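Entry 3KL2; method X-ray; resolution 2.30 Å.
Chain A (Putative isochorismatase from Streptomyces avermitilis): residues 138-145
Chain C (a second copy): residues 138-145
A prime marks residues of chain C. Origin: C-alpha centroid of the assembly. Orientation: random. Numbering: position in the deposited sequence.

Chain A (138-145) ASTNLDFI
Chain C, residues 138-145: ASTNLDFI

Close packing can join two copies of a loop and the helix start that follows it without a single direct hydrogen bond between them, as residues 138-145 of this putative isochorismatase illustrate. The stretches run antiparallel about Thr140, whose CA lies 5.1 Å from the CA of Thr140′; Ser139 CA and Asn141′ CA approach to 4.2 Å, as do Asn141 CA and Ser139′ CA. Together they bury 338 Å².

Ser139 (phi/psi -137/20) and Ser139′ (-145/23) are the most covered residues. The backbone of each serine packs against the partner's asparagine: Ser139 O lies 3.2 Å from Asn141′ CB, and Asn141 CB 3.5 Å from Ser139′ O. Both serines are p, their OG atoms bonded elsewhere in the structure, while their CB atoms meet phenylalanine: Ser139 CB to Phe144′ CB is 3.8 Å, Phe144 CB to Ser139′ CB 3.9 Å. Each Phe144 points toward the partner, chi1 t and chi2 near 90-100°.

Thr140, extended (-130/180), points away. Its p rotamer brings OG1 to Leu142 N, two residues ahead, whose N-H it accepts at 3.0 Å (2.9 Å from Leu142′ N to Thr140′ OG1), steadying the turn into helix 142-145. Asn141, also p, occupies the N-cap position without a side-chain cap; Ile145 N bonds to its O at 3.0 Å. One water accepts from Phe144 N at 2.8 Å and lies 3.1 Å from Ala138′ O.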

ATOM      1  N   ALA A 138      -5.050   5.883   2.070  1.00 17.52           N
ATOM      2  CA  ALA A 138      -3.594   6.016   2.443  1.00 17.36           C
ATOM      3  C   ALA A 138      -3.268   6.006   3.950  1.00 16.91           C
ATOM      4  O   ALA A 138      -2.137   5.792   4.315  1.00 17.16           O
ATOM      5  CB  ALA A 138      -2.956   7.282   1.794  1.00 15.28           C
ATOM      6  N   SER A 139      -4.189   6.349   4.822  1.00 16.71           N
ATOM      7  CA  SER A 139      -3.850   6.354   6.256  1.00 17.39           C
ATOM      8  C   SER A 139      -4.941   5.732   7.163  1.00 17.69           C
ATOM      9  O   SER A 139      -4.957   6.011   8.349  1.00 19.27           O
ATOM     10  CB  SER A 139      -3.538   7.787   6.707  1.00 16.87           C
ATOM     11  OG  SER A 139      -4.628   8.653   6.404  1.00 17.36           O
ATOM     12  N   THR A 140      -5.842   4.916   6.606  1.00 16.97           N
ATOM     13  CA  THR A 140      -6.895   4.302   7.349  1.00 15.66           C
ATOM     14  C   THR A 140      -7.011   2.786   7.141  1.00 16.17           C
ATOM     15  O   THR A 140      -6.269   2.196   6.368  1.00 15.85           O
ATOM     16  CB  THR A 140      -8.231   4.905   6.941  1.00 16.01           C
ATOM     17  OG1 THR A 140      -8.679   4.303   5.721  1.00 11.90           O
ATOM     18  CG2 THR A 140      -8.121   6.387   6.827  1.00 15.75           C
ATOM     19  N   ASN A 141      -8.001   2.191   7.836  1.00 16.80           N
ATOM     20  CA  ASN A 141      -8.406   0.788   7.705  1.00 16.60           C
ATOM     21  C   ASN A 141      -9.449   0.532   6.633  1.00 16.28           C
ATOM     22  O   ASN A 141     -10.079  -0.532   6.607  1.00 16.67           O
ATOM     23  CB  ASN A 141      -8.921   0.228   9.041  1.00 17.34           C
ATOM     24  CG  ASN A 141     -10.070   1.048   9.666  1.00 15.34           C
ATOM     25  OD1 ASN A 141     -10.529   2.018   9.108  1.00 16.07           O
ATOM     26  ND2 ASN A 141     -10.495   0.652  10.842  1.00 11.82           N
ATOM     27  N   LEU A 142      -9.648   1.493   5.749  1.00 15.89           N
ATOM     28  CA  LEU A 142     -10.679   1.328   4.740  1.00 15.97           C
ATOM     29  C   LEU A 142     -10.476   0.117   3.852  1.00 16.56           C
ATOM     30  O   LEU A 142     -11.426  -0.677   3.676  1.00 17.33           O
ATOM     31  CB  LEU A 142     -10.788   2.558   3.846  1.00 15.73           C
ATOM     32  CG  LEU A 142     -11.914   2.448   2.779  1.00 14.41           C
ATOM     33  CD1 LEU A 142     -13.240   2.303   3.449  1.00 13.65           C
ATOM     34  CD2 LEU A 142     -11.929   3.658   1.806  1.00 14.48           C
ATOM     35  N   ASP A 143      -9.292  -0.001   3.244  1.00 16.38           N
ATOM     36  CA  ASP A 143      -8.997  -1.128   2.364  1.00 17.57           C
ATOM     37  C   ASP A 143      -9.152  -2.471   3.077  1.00 17.55           C
ATOM     38  O   ASP A 143      -9.813  -3.399   2.548  1.00 17.47           O
ATOM     39  CB  ASP A 143      -7.567  -1.075   1.873  1.00 19.27           C
ATOM     40  CG  ASP A 143      -7.369  -1.823   0.569  1.00 22.87           C
ATOM     41  OD1 ASP A 143      -8.361  -2.228  -0.080  1.00 29.34           O
ATOM     42  OD2 ASP A 143      -6.209  -1.909   0.155  1.00 28.72           O
ATOM     43  N   PHE A 144      -8.565  -2.579   4.276  1.00 15.36           N
ATOM     44  CA  PHE A 144      -8.725  -3.788   5.083  1.00 15.83           C
ATOM     45  C   PHE A 144     -10.199  -4.210   5.321  1.00 15.70           C
ATOM     46  O   PHE A 144     -10.552  -5.365   5.193  1.00 15.35           O
ATOM     47  CB  PHE A 144      -8.069  -3.602   6.424  1.00 16.20           C
ATOM     48  CG  PHE A 144      -8.027  -4.827   7.233  1.00 16.96           C
ATOM     49  CD1 PHE A 144      -6.859  -5.575   7.322  1.00 17.16           C
ATOM     50  CD2 PHE A 144      -9.153  -5.252   7.915  1.00 15.25           C
ATOM     51  CE1 PHE A 144      -6.831  -6.727   8.100  1.00 17.47           C
ATOM     52  CE2 PHE A 144      -9.122  -6.405   8.665  1.00 14.46           C
ATOM     53  CZ  PHE A 144      -7.996  -7.132   8.764  1.00 16.63           C
ATOM     54  N   ILE A 145     -11.039  -3.256   5.665  1.00 15.42           N
ATOM     55  CA  ILE A 145     -12.403  -3.555   6.046  1.00 15.65           C
ATOM     56  C   ILE A 145     -13.218  -3.925   4.813  1.00 16.80           C
ATOM     57  O   ILE A 145     -13.988  -4.879   4.859  1.00 17.27           O
ATOM     58  CB  ILE A 145     -13.028  -2.367   6.839  1.00 15.22           C
ATOM     59  CG1 ILE A 145     -12.341  -2.270   8.197  1.00 14.66           C
ATOM     60  CG2 ILE A 145     -14.582  -2.502   6.955  1.00 16.11           C
ATOM     61  CD1 ILE A 145     -12.632  -1.035   9.021  1.00 14.04           C
TER
ATOM     62  N   ALA C 138      -0.652  -2.243   7.793  1.00 19.49           N
ATOM     63  CA  ALA C 138      -1.627  -2.690   6.765  1.00 19.45           C
ATOM     64  C   ALA C 138      -2.996  -2.016   6.898  1.00 19.50           C
ATOM     65  O   ALA C 138      -3.778  -1.952   5.938  1.00 20.97           O
ATOM     66  CB  ALA C 138      -1.770  -4.204   6.781  1.00 19.15           C
ATOM     67  N   SER C 139      -3.286  -1.491   8.071  1.00 18.16           N
ATOM     68  CA  SER C 139      -4.605  -0.922   8.306  1.00 17.45           C
ATOM     69  C   SER C 139      -4.555   0.302   9.216  1.00 17.61           C
ATOM     70  O   SER C 139      -5.530   0.586   9.865  1.00 19.19           O
ATOM     71  CB  SER C 139      -5.530  -1.999   8.928  1.00 16.94           C
ATOM     72  OG  SER C 139      -4.975  -2.627  10.074  1.00 13.83           O
ATOM     73  N   THR C 140      -3.418   0.982   9.312  1.00 16.57           N
ATOM     74  CA  THR C 140      -3.311   2.142  10.206  1.00 16.48           C
ATOM     75  C   THR C 140      -2.671   3.362   9.565  1.00 15.15           C
ATOM     76  O   THR C 140      -2.170   3.329   8.471  1.00 14.28           O
ATOM     77  CB  THR C 140      -2.483   1.824  11.484  1.00 16.72           C
ATOM     78  OG1 THR C 140      -1.077   1.833  11.177  1.00 17.39           O
ATOM     79  CG2 THR C 140      -2.906   0.484  12.104  1.00 15.18           C
ATOM     80  N   ASN C 141      -2.664   4.443  10.308  1.00 15.13           N
ATOM     81  CA  ASN C 141      -1.985   5.625   9.920  1.00 13.00           C
ATOM     82  C   ASN C 141      -0.542   5.622  10.313  1.00 12.65           C
ATOM     83  O   ASN C 141       0.119   6.646  10.246  1.00 12.76           O
ATOM     84  CB  ASN C 141      -2.721   6.838  10.443  1.00 13.75           C
ATOM     85  CG  ASN C 141      -2.898   6.848  11.953  1.00 12.16           C
ATOM     86  OD1 ASN C 141      -2.359   6.021  12.651  1.00 10.14           O
ATOM     87  ND2 ASN C 141      -3.675   7.815  12.447  1.00 13.08           N
ATOM     88  N   LEU C 142       0.022   4.467  10.610  1.00 13.38           N
ATOM     89  CA  LEU C 142       1.424   4.474  11.089  1.00 13.61           C
ATOM     90  C   LEU C 142       2.366   5.042  10.050  1.00 14.30           C
ATOM     91  O   LEU C 142       3.032   6.019  10.359  1.00 16.20           O
ATOM     92  CB  LEU C 142       1.880   3.096  11.557  1.00 12.90           C
ATOM     93  CG  LEU C 142       3.351   2.960  12.008  1.00 12.50           C
ATOM     94  CD1 LEU C 142       3.661   3.682  13.317  1.00 10.89           C
ATOM     95  CD2 LEU C 142       3.748   1.490  12.099  1.00  8.85           C
ATOM     96  N   ASP C 143       2.381   4.491   8.820  1.00 15.64           N
ATOM     97  CA  ASP C 143       3.251   5.017   7.692  1.00 15.89           C
ATOM     98  C   ASP C 143       3.083   6.498   7.469  1.00 14.87           C
ATOM     99  O   ASP C 143       4.020   7.276   7.526  1.00 15.70           O
ATOM    100  CB  ASP C 143       2.975   4.329   6.353  1.00 17.06           C
ATOM    101  CG  ASP C 143       4.294   4.057   5.523  1.00 20.82           C
ATOM    102  OD1 ASP C 143       5.422   4.430   5.937  1.00 25.20           O
ATOM    103  OD2 ASP C 143       4.210   3.365   4.499  1.00 25.90           O
ATOM    104  N   PHE C 144       1.871   6.925   7.283  1.00 15.04           N
ATOM    105  CA  PHE C 144       1.625   8.339   7.151  1.00 15.24           C
ATOM    106  C   PHE C 144       2.338   9.152   8.216  1.00 15.43           C
ATOM    107  O   PHE C 144       2.976  10.116   7.898  1.00 16.78           O
ATOM    108  CB  PHE C 144       0.143   8.653   7.182  1.00 15.45           C
ATOM    109  CG  PHE C 144      -0.157  10.076   6.880  1.00 17.28           C
ATOM    110  CD1 PHE C 144      -0.408  10.481   5.590  1.00 17.23           C
ATOM    111  CD2 PHE C 144      -0.125  11.027   7.876  1.00 17.79           C
ATOM    112  CE1 PHE C 144      -0.664  11.813   5.323  1.00 20.91           C
ATOM    113  CE2 PHE C 144      -0.382  12.363   7.597  1.00 18.13           C
ATOM    114  CZ  PHE C 144      -0.650  12.755   6.347  1.00 17.79           C
ATOM    115  N   ILE C 145       2.248   8.765   9.479  1.00 15.76           N
ATOM    116  CA  ILE C 145       2.717   9.617  10.558  1.00 15.19           C
ATOM    117  C   ILE C 145       4.235   9.588  10.657  1.00 15.98           C
ATOM    118  O   ILE C 145       4.872  10.618  10.838  1.00 16.47           O
ATOM    119  CB  ILE C 145       2.020   9.217  11.907  1.00 15.43           C
ATOM    120  CG1 ILE C 145       0.540   9.615  11.859  1.00 15.42           C
ATOM    121  CG2 ILE C 145       2.696   9.836  13.069  1.00 12.86           C
ATOM    122  CD1 ILE C 145      -0.228   9.353  13.146  1.00 14.92           C
TER
HETATM  123  O   HOH W   1      -6.539  -0.847   5.224  1.00 20.70           O